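Local coordinates for protein histone-lysine N-methyltransferase SETMAR (Homo sapiens, PDB 3F2K) that joins a histone H3 methyltransferase to a DNA-binding, mariner-derived transposase domain, the part described here, and acts in DNA double-strand break repair, at residues I22-N27 / E150-P155. Residues are numbered along the deposited sequence; the frame is centred on the assembly and turned at random.
Sequences ILRNHN and EVLPHP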
loop_
_atom_site.group_PDB
_atom_site.type_symbol
_atom_site.label_atom_id
_atom_site.label_comp_id
_atom_site.label_asym_id
_atom_site.label_seq_id
_atom_site.Cartn_x
_atom_site.Cartn_y
_atom_site.Cartn_z
ATOM N N ILE A 22 9.326 2.692 -15.170
ATOM C CA ILE A 22 8.847 3.648 -16.153
ATOM C C ILE A 22 8.874 3.027 -17.561
ATOM O O ILE A 22 7.887 3.154 -18.259
ATOM C CB ILE A 22 9.672 4.963 -16.213
ATOM C CG1 ILE A 22 9.672 5.646 -14.882
ATOM C CG2 ILE A 22 9.066 5.941 -17.243
ATOM C CD1 ILE A 22 10.792 6.841 -14.808
ATOM N N LEU A 23 9.984 2.415 -17.966
ATOM C CA LEU A 23 10.080 1.763 -19.287
ATOM C C LEU A 23 9.100 0.606 -19.442
ATOM O O LEU A 23 8.405 0.506 -20.485
ATOM C CB LEU A 23 11.504 1.324 -19.565
ATOM C CG LEU A 23 12.500 2.488 -19.782
ATOM C CD1 LEU A 23 13.868 1.841 -19.531
ATOM C CD2 LEU A 23 12.320 2.867 -21.263
ATOM N N ARG A 24 8.968 -0.228 -18.381
ATOM C CA ARG A 24 7.955 -1.287 -18.422
ATOM C C ARG A 24 6.531 -0.739 -18.709
ATOM O O ARG A 24 5.798 -1.251 -19.579
ATOM C CB ARG A 24 7.960 -2.116 -17.115
ATOM C CG ARG A 24 6.902 -3.249 -17.188
ATOM C CD ARG A 24 6.988 -4.166 -15.940
ATOM N NE ARG A 24 5.863 -5.099 -15.893
ATOM C CZ ARG A 24 5.613 -5.987 -14.933
ATOM N NH1 ARG A 24 6.443 -6.135 -13.888
ATOM N NH2 ARG A 24 4.500 -6.751 -15.054
ATOM N N ASN A 25 6.124 0.271 -17.954
ATOM C CA ASN A 25 4.796 0.822 -18.163
ATOM C C ASN A 25 4.661 1.468 -19.554
ATOM O O ASN A 25 3.580 1.412 -20.147
ATOM C CB ASN A 25 4.494 1.850 -17.103
ATOM C CG ASN A 25 3.053 2.199 -17.021
ATOM O OD1 ASN A 25 2.207 1.349 -16.707
ATOM N ND2 ASN A 25 2.739 3.485 -17.259
ATOM N N HIS A 26 5.726 2.075 -20.058
ATOM C CA HIS A 26 5.631 2.652 -21.435
ATOM C C HIS A 26 5.445 1.509 -22.474
ATOM O O HIS A 26 4.590 1.574 -23.387
ATOM C CB HIS A 26 6.857 3.510 -21.726
ATOM C CG HIS A 26 6.890 4.081 -23.130
ATOM N ND1 HIS A 26 5.994 5.030 -23.573
ATOM C CD2 HIS A 26 7.703 3.812 -24.184
ATOM C CE1 HIS A 26 6.251 5.326 -24.838
ATOM N NE2 HIS A 26 7.291 4.607 -25.229
ATOM N N ASN A 27 6.221 0.457 -22.309
ATOM C CA ASN A 27 6.170 -0.700 -23.159
ATOM C C ASN A 27 4.856 -1.446 -23.114
ATOM O O ASN A 27 4.354 -1.866 -24.166
ATOM C CB ASN A 27 7.330 -1.665 -22.835
ATOM C CG ASN A 27 8.703 -1.084 -23.231
ATOM O OD1 ASN A 27 8.795 -0.308 -24.157
ATOM N ND2 ASN A 27 9.766 -1.533 -22.562
ATOM N N GLU A 150 1.697 -11.423 -9.520
ATOM C CA GLU A 150 3.053 -10.994 -9.673
ATOM C C GLU A 150 3.387 -9.993 -8.529
ATOM O O GLU A 150 2.499 -9.296 -8.033
ATOM C CB GLU A 150 3.202 -10.306 -11.037
ATOM C CG GLU A 150 4.588 -9.813 -11.252
ATOM C CD GLU A 150 4.730 -8.896 -12.508
ATOM O OE1 GLU A 150 3.794 -8.831 -13.341
ATOM O OE2 GLU A 150 5.824 -8.252 -12.559
ATOM N N VAL A 151 4.654 -9.962 -8.106
ATOM C CA VAL A 151 5.069 -8.909 -7.156
ATOM C C VAL A 151 5.969 -7.912 -7.882
ATOM O O VAL A 151 6.938 -8.292 -8.556
ATOM C CB VAL A 151 5.763 -9.480 -5.903
ATOM C CG1 VAL A 151 6.208 -8.310 -4.931
ATOM C CG2 VAL A 151 4.743 -10.383 -5.102
ATOM N N LEU A 152 5.635 -6.625 -7.723
ATOM C CA LEU A 152 6.388 -5.562 -8.364
ATOM C C LEU A 152 7.704 -5.318 -7.577
ATOM O O LEU A 152 7.722 -5.410 -6.305
ATOM C CB LEU A 152 5.498 -4.320 -8.489
ATOM C CG LEU A 152 5.754 -3.275 -9.548
ATOM C CD1 LEU A 152 5.605 -3.876 -10.983
ATOM C CD2 LEU A 152 4.855 -2.041 -9.276
ATOM N N PRO A 153 8.825 -5.173 -8.309
ATOM C CA PRO A 153 10.067 -4.807 -7.690
ATOM C C PRO A 153 9.813 -3.521 -6.846
ATOM O O PRO A 153 9.136 -2.617 -7.312
ATOM C CB PRO A 153 10.986 -4.455 -8.929
ATOM C CG PRO A 153 10.395 -5.314 -10.031
ATOM C CD PRO A 153 8.946 -5.291 -9.789
ATOM N N HIS A 154 10.345 -3.472 -5.646
ATOM C CA HIS A 154 10.234 -2.249 -4.801
ATOM C C HIS A 154 11.544 -2.041 -4.048
ATOM O O HIS A 154 12.040 -2.979 -3.428
ATOM C CB HIS A 154 9.129 -2.394 -3.751
ATOM C CG HIS A 154 8.844 -1.096 -3.048
ATOM N ND1 HIS A 154 9.291 -0.820 -1.773
ATOM C CD2 HIS A 154 8.262 0.034 -3.497
ATOM C CE1 HIS A 154 8.919 0.409 -1.438
ATOM N NE2 HIS A 154 8.299 0.950 -2.465
ATOM N N PRO A 155 12.159 -0.841 -4.180
ATOM C CA PRO A 155 13.449 -0.649 -3.504
ATOM C C PRO A 155 13.316 -0.327 -2.026
ATOM O O PRO A 155 12.340 0.323 -1.613
ATOM C CB PRO A 155 14.062 0.574 -4.243
ATOM C CG PRO A 155 12.865 1.392 -4.768
ATOM C CD PRO A 155 11.751 0.308 -5.009
#
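Arg24 and Glu150 reach for each other from opposite directions and close an end-on, two-pronged salt bridge. NH1 of Arg24 donates to OE2 of Glu150 at 2.6 Å, while Arg24 NH2 donates to Glu150 OE1 at 2.8 Å in a nearly straight bond (170°). Both oxygens use their syn lone pairs, and the guanidinium and carboxylate planes, only 7° apart, are nearly coplanar, so that the paired bonds hold the two groups flat against turning. The reach comes from extended chains: CG of Arg24 stands anti to the backbone N (chi1 -179°) and the chain runs straight on to NE, while that of Glu150 is extended beyond CG, bridging backbones whose nearest CA atoms, those of Arg24 and Leu152, are still 11.0 Å apart.

The tighter packing is at Leu152, a buried side chain whose CD1 comes obliquely to within 3.8 Å of Arg24 NH1; the same side chain also packs on Leu21, Phe30 and Ile126. The salt bridge is the looser part: Arg24 and Glu150 both stay partly exposed. An alanine in place of Arg24 would probably leave the Glu150 carboxylate without this countercharge and Phe30 without this cation-pi partner. The contact thus ties the C-terminal end of helix 8-27 to strand 150-151, outermost on its side of the RNase H-like sheet within this chain, and to Leu152 just after Val151, beside strand 126-128, with helix 202-219 packed against Ile22 and Asn25.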